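Local coordinates for protein pre-crRNA processing endonuclease (Streptococcus mutans, PDB 4R0J) that probably acts as a Cas5-family RNA endonuclease that processes CRISPR precursor transcripts into guide crRNAs for antiviral defence, at residues 12-17 with 96-101; 22-27 with 174-179; 36-41 with 201-206; 68-73 with 163-168. All coordinates share one frame; numbering follows the deposited sequence.

Contact 1 of 4, residues 12-17 with 96-101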
# COMPACT_ATOMS: atom_id res chain seq x y z
N TYR A 12 -1.64 11.08 -4.75
CA TYR A 12 -2.14 9.98 -5.56
C TYR A 12 -1.04 9.42 -6.45
O TYR A 12 -0.39 10.16 -7.20
CB TYR A 12 -3.32 10.45 -6.43
CG TYR A 12 -4.42 11.11 -5.63
CD1 TYR A 12 -4.36 12.46 -5.33
CD2 TYR A 12 -5.51 10.38 -5.17
CE1 TYR A 12 -5.36 13.08 -4.60
CE2 TYR A 12 -6.52 11.00 -4.44
CZ TYR A 12 -6.43 12.34 -4.15
OH TYR A 12 -7.41 12.97 -3.43
N ALA A 13 -0.87 8.11 -6.38
CA ALA A 13 0.16 7.42 -7.15
C ALA A 13 -0.45 6.26 -7.92
O ALA A 13 -1.33 5.56 -7.43
CB ALA A 13 1.25 6.91 -6.23
N ARG A 14 0.04 6.07 -9.14
CA ARG A 14 -0.29 4.88 -9.92
C ARG A 14 0.91 3.92 -9.90
O ARG A 14 2.04 4.31 -10.18
CB ARG A 14 -0.68 5.26 -11.34
CG ARG A 14 -0.85 4.07 -12.26
CD ARG A 14 -1.43 4.46 -13.59
NE ARG A 14 -0.67 5.54 -14.21
CZ ARG A 14 -1.19 6.40 -15.09
NH1 ARG A 14 -2.46 6.31 -15.45
NH2 ARG A 14 -0.42 7.36 -15.60
N ILE A 15 0.65 2.66 -9.55
CA ILE A 15 1.68 1.63 -9.46
C ILE A 15 1.36 0.54 -10.46
O ILE A 15 0.25 0.01 -10.45
CB ILE A 15 1.67 0.94 -8.07
CG1 ILE A 15 1.50 1.96 -6.93
CG2 ILE A 15 2.89 0.04 -7.91
CD1 ILE A 15 2.58 2.99 -6.86
N ARG A 16 2.32 0.21 -11.33
CA ARG A 16 2.12 -0.85 -12.31
C ARG A 16 3.22 -1.90 -12.20
O ARG A 16 4.36 -1.59 -11.85
CB ARG A 16 2.13 -0.27 -13.73
CG ARG A 16 0.90 0.56 -14.08
CD ARG A 16 1.18 1.34 -15.36
NE ARG A 16 0.00 2.07 -15.82
CZ ARG A 16 0.04 3.02 -16.75
NH1 ARG A 16 1.19 3.35 -17.32
NH2 ARG A 16 -1.08 3.64 -17.10
N GLY A 17 2.88 -3.14 -12.51
CA GLY A 17 3.88 -4.20 -12.49
C GLY A 17 3.47 -5.38 -13.33
O GLY A 17 2.28 -5.70 -13.43
N ASP A 96 0.20 -8.64 -14.40
CA ASP A 96 -0.32 -7.43 -15.05
C ASP A 96 -1.21 -6.59 -14.13
O ASP A 96 -2.41 -6.42 -14.38
CB ASP A 96 -1.05 -7.80 -16.35
CG ASP A 96 -1.50 -6.57 -17.14
OD1 ASP A 96 -1.00 -5.46 -16.86
OD2 ASP A 96 -2.36 -6.73 -18.04
N VAL A 97 -0.61 -6.06 -13.07
CA VAL A 97 -1.33 -5.32 -12.06
C VAL A 97 -1.18 -3.81 -12.22
O VAL A 97 -0.17 -3.32 -12.72
CB VAL A 97 -0.90 -5.73 -10.62
CG1 VAL A 97 -1.10 -7.22 -10.43
CG2 VAL A 97 0.57 -5.33 -10.36
N GLU A 98 -2.22 -3.10 -11.82
CA GLU A 98 -2.21 -1.65 -11.75
C GLU A 98 -3.03 -1.22 -10.55
O GLU A 98 -4.20 -1.63 -10.40
CB GLU A 98 -2.78 -1.03 -13.04
CG GLU A 98 -2.94 0.47 -12.93
CD GLU A 98 -3.30 1.13 -14.24
OE1 GLU A 98 -2.99 0.56 -15.30
OE2 GLU A 98 -3.88 2.24 -14.18
N TYR A 99 -2.43 -0.43 -9.67
CA TYR A 99 -3.11 0.07 -8.48
C TYR A 99 -3.01 1.58 -8.46
O TYR A 99 -2.00 2.15 -8.85
CB TYR A 99 -2.49 -0.52 -7.20
CG TYR A 99 -2.42 -2.02 -7.25
CD1 TYR A 99 -3.59 -2.77 -7.21
CD2 TYR A 99 -1.21 -2.68 -7.35
CE1 TYR A 99 -3.56 -4.15 -7.28
CE2 TYR A 99 -1.17 -4.06 -7.42
CZ TYR A 99 -2.35 -4.79 -7.36
OH TYR A 99 -2.31 -6.15 -7.43
N LEU A 100 -4.10 2.22 -8.05
CA LEU A 100 -4.10 3.65 -7.77
C LEU A 100 -4.18 3.79 -6.26
O LEU A 100 -5.07 3.23 -5.62
CB LEU A 100 -5.29 4.32 -8.44
CG LEU A 100 -5.59 3.93 -9.90
CD1 LEU A 100 -6.83 4.68 -10.42
CD2 LEU A 100 -4.37 4.19 -10.79
N VAL A 101 -3.24 4.53 -5.68
CA VAL A 101 -3.15 4.63 -4.23
C VAL A 101 -3.37 6.06 -3.76
O VAL A 101 -2.81 7.00 -4.31
CB VAL A 101 -1.79 4.13 -3.71
CG1 VAL A 101 -1.78 4.20 -2.19
CG2 VAL A 101 -1.56 2.70 -4.17
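Glu98 holds its CG anti to the backbone N (chi1 173°) and Arg16 holds its CG anti to the carbonyl carbon (chi1 -71°); their stems then run alongside one another from a non-hydrogen-bonded pair. They sit on 11-17 and 97-107, adjacent inner strands of the large antiparallel sheet, consistent with the ferredoxin-like (RRM-type) fold of Cas5 proteins. The extended arginine lets NE reach Glu98 OE1 at 3.4 Å, a salt bridge with a weak hydrogen bond, the two flat groups turned 63° apart. The other carboxylate oxygen, Glu98 OE2, faces the methylene CD of Arg14 at 3.4 Å, while the Arg14 guanidinium makes its salt bridge with Asp151. Arg14 and Arg16 overlap their guanidinium groups off-centre, and the two nearby acids probably ease the repulsion. Further along, Arg14 CG rests on Leu100 CD2 at 3.8 Å, its aliphatic stem suiting a leucine neighbour.

On the other face stand Ala13, Ile15, Tyr99 and Val101, apolar or aromatic as befits a buried surface: Ile15 and Val101 pack under helix 41-51, and Ile15 CG1 meets Val101 CG2 at 4.2 Å. Six backbone bonds join the strands. At the far end the pair Gly17 and Val97 closes the ladder, with Val97 N donating to Gly17 O at 2.9 Å and Val97 CG2 3.5 Å from that same oxygen.

Contact 2 of 4, residues 22-27 with 174-179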
# COMPACT_ATOMS: atom_id res chain seq x y z
N PHE A 22 1.93 -10.81 -3.11
CA PHE A 22 1.52 -10.21 -1.84
C PHE A 22 1.16 -11.35 -0.91
O PHE A 22 0.30 -12.17 -1.23
CB PHE A 22 0.34 -9.26 -2.03
CG PHE A 22 0.62 -8.13 -2.99
CD1 PHE A 22 1.73 -7.31 -2.80
CD2 PHE A 22 -0.21 -7.91 -4.08
CE1 PHE A 22 2.00 -6.27 -3.68
CE2 PHE A 22 0.06 -6.88 -4.97
CZ PHE A 22 1.16 -6.05 -4.77
N THR A 23 1.84 -11.44 0.22
CA THR A 23 1.71 -12.63 1.04
C THR A 23 1.21 -12.37 2.44
O THR A 23 1.14 -11.24 2.90
CB THR A 23 3.03 -13.42 1.13
OG1 THR A 23 4.07 -12.58 1.64
CG2 THR A 23 3.42 -13.95 -0.25
N ASN A 24 0.81 -13.45 3.09
CA ASN A 24 0.54 -13.47 4.51
C ASN A 24 1.82 -13.89 5.23
O ASN A 24 2.20 -15.06 5.23
CB ASN A 24 -0.56 -14.47 4.81
CG ASN A 24 -0.88 -14.55 6.27
OD1 ASN A 24 -0.33 -13.79 7.07
ND2 ASN A 24 -1.80 -15.43 6.63
N PRO A 25 2.50 -12.92 5.84
CA PRO A 25 3.78 -13.19 6.51
C PRO A 25 3.58 -13.76 7.91
O PRO A 25 4.55 -14.10 8.57
CB PRO A 25 4.42 -11.81 6.59
CG PRO A 25 3.25 -10.87 6.72
CD PRO A 25 2.11 -11.50 5.93
N ALA A 26 2.33 -13.84 8.36
CA ALA A 26 2.02 -14.40 9.67
C ALA A 26 1.32 -15.74 9.54
O ALA A 26 0.55 -16.14 10.41
CB ALA A 26 1.15 -13.43 10.45
N THR A 27 1.60 -16.44 8.44
CA THR A 27 0.91 -17.69 8.14
C THR A 27 1.35 -18.81 9.07
O THR A 27 2.14 -18.59 9.99
CB THR A 27 1.17 -18.12 6.68
OG1 THR A 27 0.38 -19.27 6.38
CG2 THR A 27 2.64 -18.44 6.48
N ILE A 174 -10.56 -12.49 4.77
CA ILE A 174 -9.62 -11.98 5.76
C ILE A 174 -8.22 -11.87 5.16
O ILE A 174 -7.73 -12.81 4.54
CB ILE A 174 -9.58 -12.90 7.00
CG1 ILE A 174 -10.98 -13.04 7.61
CG2 ILE A 174 -8.56 -12.39 8.01
CD1 ILE A 174 -11.59 -11.74 8.10
N MSE A 175 -7.58 -10.72 5.35
CA MSE A 175 -6.24 -10.51 4.84
C MSE A 175 -5.34 -9.91 5.91
O MSE A 175 -5.79 -9.12 6.75
CB MSE A 175 -6.27 -9.60 3.61
CG MSE A 175 -7.04 -10.19 2.45
SE MSE A 175 -6.85 -9.11 0.84
CE MSE A 175 -4.93 -8.89 0.81
N PHE A 176 -4.07 -10.29 5.88
CA PHE A 176 -3.07 -9.62 6.71
C PHE A 176 -3.12 -8.11 6.51
O PHE A 176 -3.19 -7.63 5.38
CB PHE A 176 -1.68 -10.14 6.38
CG PHE A 176 -0.59 -9.56 7.23
CD1 PHE A 176 -0.42 -9.97 8.54
CD2 PHE A 176 0.29 -8.60 6.71
CE1 PHE A 176 0.61 -9.44 9.33
CE2 PHE A 176 1.30 -8.07 7.49
CZ PHE A 176 1.46 -8.49 8.81
N HIS A 177 -3.07 -7.38 7.62
CA HIS A 177 -3.05 -5.92 7.62
C HIS A 177 -1.64 -5.41 7.89
O HIS A 177 -1.02 -4.76 7.04
CB HIS A 177 -4.02 -5.44 8.71
CG HIS A 177 -4.23 -3.96 8.76
ND1 HIS A 177 -3.40 -3.11 9.44
CD2 HIS A 177 -5.25 -3.20 8.28
CE1 HIS A 177 -3.87 -1.87 9.36
NE2 HIS A 177 -4.99 -1.90 8.66
N SER A 178 -1.10 -5.73 9.06
CA SER A 178 0.21 -5.22 9.45
C SER A 178 0.65 -5.81 10.78
O SER A 178 -0.15 -6.42 11.48
CB SER A 178 0.16 -3.70 9.59
OG SER A 178 -0.84 -3.33 10.52
N PHE A 179 1.93 -5.62 11.11
CA PHE A 179 2.45 -6.06 12.40
C PHE A 179 2.36 -4.91 13.39
O PHE A 179 2.42 -3.74 12.99
CB PHE A 179 3.92 -6.46 12.27
CG PHE A 179 4.16 -7.75 11.54
CD1 PHE A 179 3.64 -8.95 12.01
CD2 PHE A 179 4.96 -7.78 10.40
CE1 PHE A 179 3.88 -10.14 11.35
CE2 PHE A 179 5.20 -8.97 9.73
CZ PHE A 179 4.67 -10.15 10.21
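Asn24 OD1, which lies beside Phe176 CB at 4.0 Å, accepts the backbone N-H of Ala26 at 3.0 Å. CG of Asn24 lies anti to the backbone N (chi1 179°), and OD1 takes the N-H two residues on, the donor standing above the amide plane, 47° out of it. The result is an Asx turn, built into a type I beta turn from Asn24 to Thr27, and asparagine suits the position because its short side chain can imitate a backbone carbonyl. Proline follows naturally: it needs no N-H partner, its phi is already near the turn value, and its ring becomes the packing surface.

Pro25 CG sits over one face of the Phe176 ring, 3.6 Å from the centroid and 16° off the normal, a CH-pi contact in which the hydrogens on Pro25 CG meet the pi electrons of Phe176. Phe176 lies on strand 169-179, an outermost strand of the large antiparallel sheet, so the loop after strand 19-20 is laid against the sheet's margin. Just beyond, His177 and Ser178 form a classic beta bulge facing Tyr192, and Ser178 N comes over the opposite face of Phe176 from Pro25. Phe179 then stands at the rim of Phe176, whose CZ points over the centre of the Phe179 ring. Pro25 CG also reaches Phe179 CZ, at 3.8 Å, and Ala26 CB lies 4.2 Å from Phe176 CE1.

Contact 3 of 4, residues 36-41 with 201-206. With SO4 (sulfate ion), chain B.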
# COMPACT_ATOMS: atom_id res chain seq x y z
N TYR A 36 -1.98 -13.26 -2.24
CA TYR A 36 -3.32 -12.71 -2.09
C TYR A 36 -3.69 -12.13 -3.46
O TYR A 36 -2.81 -11.85 -4.28
CB TYR A 36 -3.33 -11.56 -1.08
CG TYR A 36 -3.33 -11.94 0.40
CD1 TYR A 36 -4.39 -12.61 0.97
CD2 TYR A 36 -2.30 -11.51 1.24
CE1 TYR A 36 -4.41 -12.93 2.34
CE2 TYR A 36 -2.30 -11.83 2.61
CZ TYR A 36 -3.35 -12.51 3.15
OH TYR A 36 -3.37 -12.80 4.50
N SER A 37 -4.97 -11.89 -3.68
CA SER A 37 -5.43 -11.37 -4.97
C SER A 37 -5.21 -9.87 -5.18
O SER A 37 -5.30 -9.38 -6.30
CB SER A 37 -6.91 -11.68 -5.14
OG SER A 37 -7.10 -13.07 -5.28
N VAL A 38 -4.95 -9.14 -4.09
CA VAL A 38 -4.76 -7.69 -4.08
C VAL A 38 -3.71 -7.36 -3.02
O VAL A 38 -3.41 -8.20 -2.17
CB VAL A 38 -6.07 -6.94 -3.73
CG1 VAL A 38 -7.17 -7.21 -4.79
CG2 VAL A 38 -6.53 -7.35 -2.34
N PRO A 39 -3.16 -6.13 -3.05
CA PRO A 39 -2.14 -5.78 -2.04
C PRO A 39 -2.73 -5.71 -0.64
O PRO A 39 -3.88 -5.32 -0.44
CB PRO A 39 -1.70 -4.36 -2.44
CG PRO A 39 -2.29 -4.09 -3.78
CD PRO A 39 -3.44 -5.02 -3.98
N THR A 40 -1.91 -6.07 0.33
CA THR A 40 -2.23 -5.83 1.72
C THR A 40 -1.83 -4.40 2.10
O THR A 40 -1.08 -3.72 1.38
CB THR A 40 -1.40 -6.78 2.58
OG1 THR A 40 -0.02 -6.57 2.28
CG2 THR A 40 -1.72 -8.25 2.28
N ARG A 41 -2.29 -3.93 3.26
CA ARG A 41 -1.82 -2.63 3.70
C ARG A 41 -0.30 -2.67 3.85
O ARG A 41 0.38 -1.73 3.45
CB ARG A 41 -2.45 -2.16 5.01
CG ARG A 41 -2.35 -0.63 5.13
CD ARG A 41 -2.88 -0.06 6.42
NE ARG A 41 -1.85 0.00 7.45
CZ ARG A 41 -1.93 0.75 8.54
NH1 ARG A 41 -0.94 0.74 9.43
NH2 ARG A 41 -3.01 1.50 8.76
N GLY A 201 -14.05 -1.71 -7.10
CA GLY A 201 -12.60 -1.74 -7.29
C GLY A 201 -11.79 -1.07 -6.20
O GLY A 201 -10.55 -1.13 -6.23
N ALA A 202 -12.46 -0.41 -5.26
CA ALA A 202 -11.77 0.35 -4.22
C ALA A 202 -11.74 -0.39 -2.88
O ALA A 202 -12.76 -0.92 -2.43
CB ALA A 202 -12.42 1.71 -4.05
N ILE A 203 -10.57 -0.40 -2.25
CA ILE A 203 -10.42 -0.98 -0.93
C ILE A 203 -9.94 0.11 0.01
O ILE A 203 -8.93 0.77 -0.26
CB ILE A 203 -9.39 -2.13 -0.94
CG1 ILE A 203 -9.85 -3.24 -1.87
CG2 ILE A 203 -9.16 -2.67 0.49
CD1 ILE A 203 -8.76 -4.28 -2.14
N LYS A 204 -10.66 0.31 1.11
CA LYS A 204 -10.26 1.24 2.15
C LYS A 204 -9.53 0.49 3.24
O LYS A 204 -9.77 -0.71 3.45
CB LYS A 204 -11.48 1.94 2.74
CG LYS A 204 -12.32 2.72 1.74
CD LYS A 204 -13.47 3.40 2.45
CE LYS A 204 -14.37 4.14 1.47
NZ LYS A 204 -13.60 5.19 0.74
N PHE A 205 -8.61 1.17 3.92
CA PHE A 205 -7.84 0.52 4.97
C PHE A 205 -8.13 1.15 6.31
O PHE A 205 -7.97 2.36 6.48
CB PHE A 205 -6.33 0.55 4.65
CG PHE A 205 -5.97 -0.25 3.44
CD1 PHE A 205 -5.77 -1.62 3.55
CD2 PHE A 205 -5.92 0.34 2.19
CE1 PHE A 205 -5.47 -2.38 2.44
CE2 PHE A 205 -5.62 -0.42 1.07
CZ PHE A 205 -5.41 -1.78 1.19
N LYS A 206 -8.58 0.32 7.25
CA LYS A 206 -8.93 0.79 8.58
C LYS A 206 -7.68 0.85 9.45
O LYS A 206 -6.67 0.22 9.15
CB LYS A 206 -9.98 -0.13 9.21
CG LYS A 206 -9.48 -1.54 9.53
CD LYS A 206 -10.56 -2.59 9.26
CE LYS A 206 -11.76 -2.43 10.18
NZ LYS A 206 -12.84 -3.42 9.87
S SO4 B . -2.40 2.63 11.93
O1 SO4 B . -2.72 2.72 13.35
O2 SO4 B . -3.24 1.60 11.32
O3 SO4 B . -2.67 3.92 11.29
O4 SO4 B . -0.99 2.29 11.76
O HOH W 1 -4.98 2.98 7.03
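From Val38 to Arg41 the chain runs in nearly the same direction as Ile203 to Phe205 and on to Lys206, 24° apart, and the backbones draw closest at Arg41 and Phe205, whose CA atoms are 6.9 Å apart. This is the loop leading into helix 41-51 lying beside the start of strand 202-215; Thr40 is the helix N-cap, its OG1 bonded to Ala43 N. Val38 and Ile203 meet tip to tip, CG2 to CD1 at 3.8 Å, branched apolar residues that suit the packing of loop on sheet.

The Arg41 stem and the Phe205 ring pass each other, running opposite ways. The arginine's methylenes suit the aromatic neighbour, with Arg41 CB 3.7 Å from Phe205 CD1. A bend at chi3 (90°) then turns NE out of the line of the methylenes. Arg41, Tyr181 OH and Gln208 N hold a sulfate ion, probably from the crystallisation liquor; if the protein binds RNA as its family suggests, the ion may mark a phosphate site. Arg41 NH2 bonds sulfate O2 at 2.6 Å and a water at 3.0 Å, which donates to Phe205 O, while NH1 gives sulfate O4 an almost straight bond of 2.8 Å.

Contact 4 of 4, residues 68-73 with 163-168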
# COMPACT_ATOMS: atom_id res chain seq x y z
N ASN A 68 -7.03 -3.44 -12.80
CA ASN A 68 -7.09 -4.59 -13.72
C ASN A 68 -7.72 -5.82 -13.12
O ASN A 68 -7.63 -6.04 -11.91
CB ASN A 68 -5.68 -4.96 -14.19
CG ASN A 68 -5.04 -3.88 -15.03
OD1 ASN A 68 -5.72 -2.96 -15.49
ND2 ASN A 68 -3.74 -3.97 -15.23
N GLN A 69 -8.32 -6.64 -13.99
CA GLN A 69 -8.82 -7.95 -13.60
C GLN A 69 -7.71 -8.70 -12.88
O GLN A 69 -6.56 -8.72 -13.34
CB GLN A 69 -9.24 -8.74 -14.84
CG GLN A 69 -9.64 -10.17 -14.49
CD GLN A 69 -9.91 -11.01 -15.72
OE1 GLN A 69 -9.26 -10.84 -16.75
NE2 GLN A 69 -10.86 -11.92 -15.60
N ILE A 70 -8.05 -9.31 -11.76
CA ILE A 70 -7.13 -10.14 -11.00
C ILE A 70 -6.80 -11.39 -11.81
O ILE A 70 -7.70 -12.13 -12.23
CB ILE A 70 -7.76 -10.54 -9.65
CG1 ILE A 70 -7.94 -9.30 -8.77
CG2 ILE A 70 -6.93 -11.61 -8.96
CD1 ILE A 70 -8.89 -9.52 -7.60
N GLN A 71 -5.51 -11.59 -12.07
CA GLN A 71 -5.05 -12.77 -12.79
C GLN A 71 -3.84 -13.28 -12.03
O GLN A 71 -3.05 -12.49 -11.51
CB GLN A 71 -4.58 -12.38 -14.18
CG GLN A 71 -5.65 -11.87 -15.11
CD GLN A 71 -5.09 -11.65 -16.50
OE1 GLN A 71 -4.41 -10.66 -16.76
NE2 GLN A 71 -5.36 -12.59 -17.40
N THR A 72 -3.68 -14.60 -11.99
CA THR A 72 -2.47 -15.15 -11.39
C THR A 72 -1.83 -16.11 -12.37
O THR A 72 -2.42 -16.48 -13.39
CB THR A 72 -2.74 -15.86 -10.04
OG1 THR A 72 -3.86 -16.74 -10.18
CG2 THR A 72 -3.06 -14.82 -8.96
N GLU A 73 -0.60 -16.50 -12.07
CA GLU A 73 0.08 -17.48 -12.89
C GLU A 73 1.01 -18.27 -11.98
O GLU A 73 1.58 -17.72 -11.04
CB GLU A 73 0.85 -16.79 -14.01
CG GLU A 73 1.85 -15.75 -13.55
CD GLU A 73 2.69 -15.24 -14.69
OE1 GLU A 73 2.11 -14.91 -15.75
OE2 GLU A 73 3.93 -15.19 -14.54
N SER A 163 -12.00 1.13 -13.46
CA SER A 163 -11.63 -0.18 -12.92
C SER A 163 -12.48 -1.32 -13.49
O SER A 163 -13.71 -1.19 -13.66
CB SER A 163 -11.73 -0.18 -11.39
OG SER A 163 -11.71 -1.50 -10.90
N TYR A 164 -11.82 -2.44 -13.77
CA TYR A 164 -12.49 -3.66 -14.19
C TYR A 164 -13.56 -4.08 -13.17
O TYR A 164 -14.55 -4.75 -13.54
CB TYR A 164 -11.45 -4.77 -14.36
CG TYR A 164 -12.03 -6.12 -14.75
CD1 TYR A 164 -12.23 -6.45 -16.07
CD2 TYR A 164 -12.37 -7.06 -13.77
CE1 TYR A 164 -12.77 -7.68 -16.44
CE2 TYR A 164 -12.91 -8.29 -14.12
CZ TYR A 164 -13.11 -8.60 -15.45
OH TYR A 164 -13.64 -9.82 -15.81
N TYR A 165 -13.38 -3.68 -11.92
CA TYR A 165 -14.30 -4.08 -10.84
C TYR A 165 -15.36 -3.04 -10.50
O TYR A 165 -16.17 -3.22 -9.58
CB TYR A 165 -13.49 -4.52 -9.60
CG TYR A 165 -12.73 -5.81 -9.89
CD1 TYR A 165 -13.41 -7.01 -10.01
CD2 TYR A 165 -11.35 -5.80 -10.09
CE1 TYR A 165 -12.74 -8.19 -10.30
CE2 TYR A 165 -10.66 -6.98 -10.38
CZ TYR A 165 -11.36 -8.16 -10.48
OH TYR A 165 -10.72 -9.34 -10.78
N ASN A 166 -15.41 -1.97 -11.29
CA ASN A 166 -16.50 -1.01 -11.13
C ASN A 166 -17.81 -1.74 -11.41
O ASN A 166 -17.91 -2.46 -12.40
CB ASN A 166 -16.33 0.17 -12.09
CG ASN A 166 -17.28 1.31 -11.78
OD1 ASN A 166 -17.79 1.41 -10.66
ND2 ASN A 166 -17.53 2.17 -12.78
N GLY A 167 -18.81 -1.56 -10.54
CA GLY A 167 -20.12 -2.17 -10.75
C GLY A 167 -20.43 -3.28 -9.75
O GLY A 167 -21.60 -3.62 -9.52
N VAL A 168 -19.38 -3.85 -9.16
CA VAL A 168 -19.58 -4.91 -8.17
C VAL A 168 -18.86 -4.64 -6.86
O VAL A 168 -17.87 -3.89 -6.79
CB VAL A 168 -19.16 -6.30 -8.71
CG1 VAL A 168 -20.04 -6.71 -9.89
CG2 VAL A 168 -17.68 -6.32 -9.09
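Two overlapping turns, type I from Ser163 to Asn166 and type II from Tyr165 to Val168, present consecutive tyrosines to Gln69 and Ile70 on the irregular chain leading into strand 72-75. The first turn is also an ST turn: Ser163 OG accepts from Tyr165 N at 2.9 Å, and the same hydroxyl is bonded to Val66 O, tying the turn to the end of strand 57-66. Glycine at position 167 suits the positive phi required in the second turn.

Tyr165 spans the contact with its hydroxyl. The backbone N-H of Ile70 points at Tyr165 OH over 2.8 Å, almost straight at 169°, and lies near the plane of the ring at its edge. Ile70 crosses the tyrosine at about a right angle, its CG1 3.9 Å from Tyr165 CE2; the backbone gives the N-H, and the branched side chain suits the place by giving the tyrosine an apolar flank. Tyr164 takes Gln69 over its ring: Gln69 CB lies 3.6 Å from the centroid, 7° off the normal, a CH-pi contact. The extended glutamine then runs beside the ring with its amide stacked at 30° to it, its long methylene stem matching the length of the phenol. Tyr164 CD2 in turn stands over the centre of Tyr165, 3.5 Å above its plane.

Tyr165 therefore acts as a hydrogen-bond acceptor for a backbone group, and that bond probably makes its own O-H a somewhat stronger donor.

Starting at the N terminus, contact 1 closes the first loop by pairing 12-17 with 96-101 on adjacent inner strands of the large sheet. Residues 22-27 and 36-41, inside that loop, reach far ahead to 174-179 and 201-206, so contacts 2 and 3 cross contact 1 and each other. Contact 4, from 68-73 to 163-168, also crosses contact 1 but nests inside the loops closed by contacts 2 and 3. Contacts 2 and 3 lay the segment before helix 41-51 on strands 169-179 and 202-215; contact 4 joins the chain before strand 72-75 to the turns before strand 169-179. Tyr99 meets Phe22 and Pro39, Phe22 O probably bonds Tyr36 N, and Ile70 packs on Val38, linking neighbouring contacts.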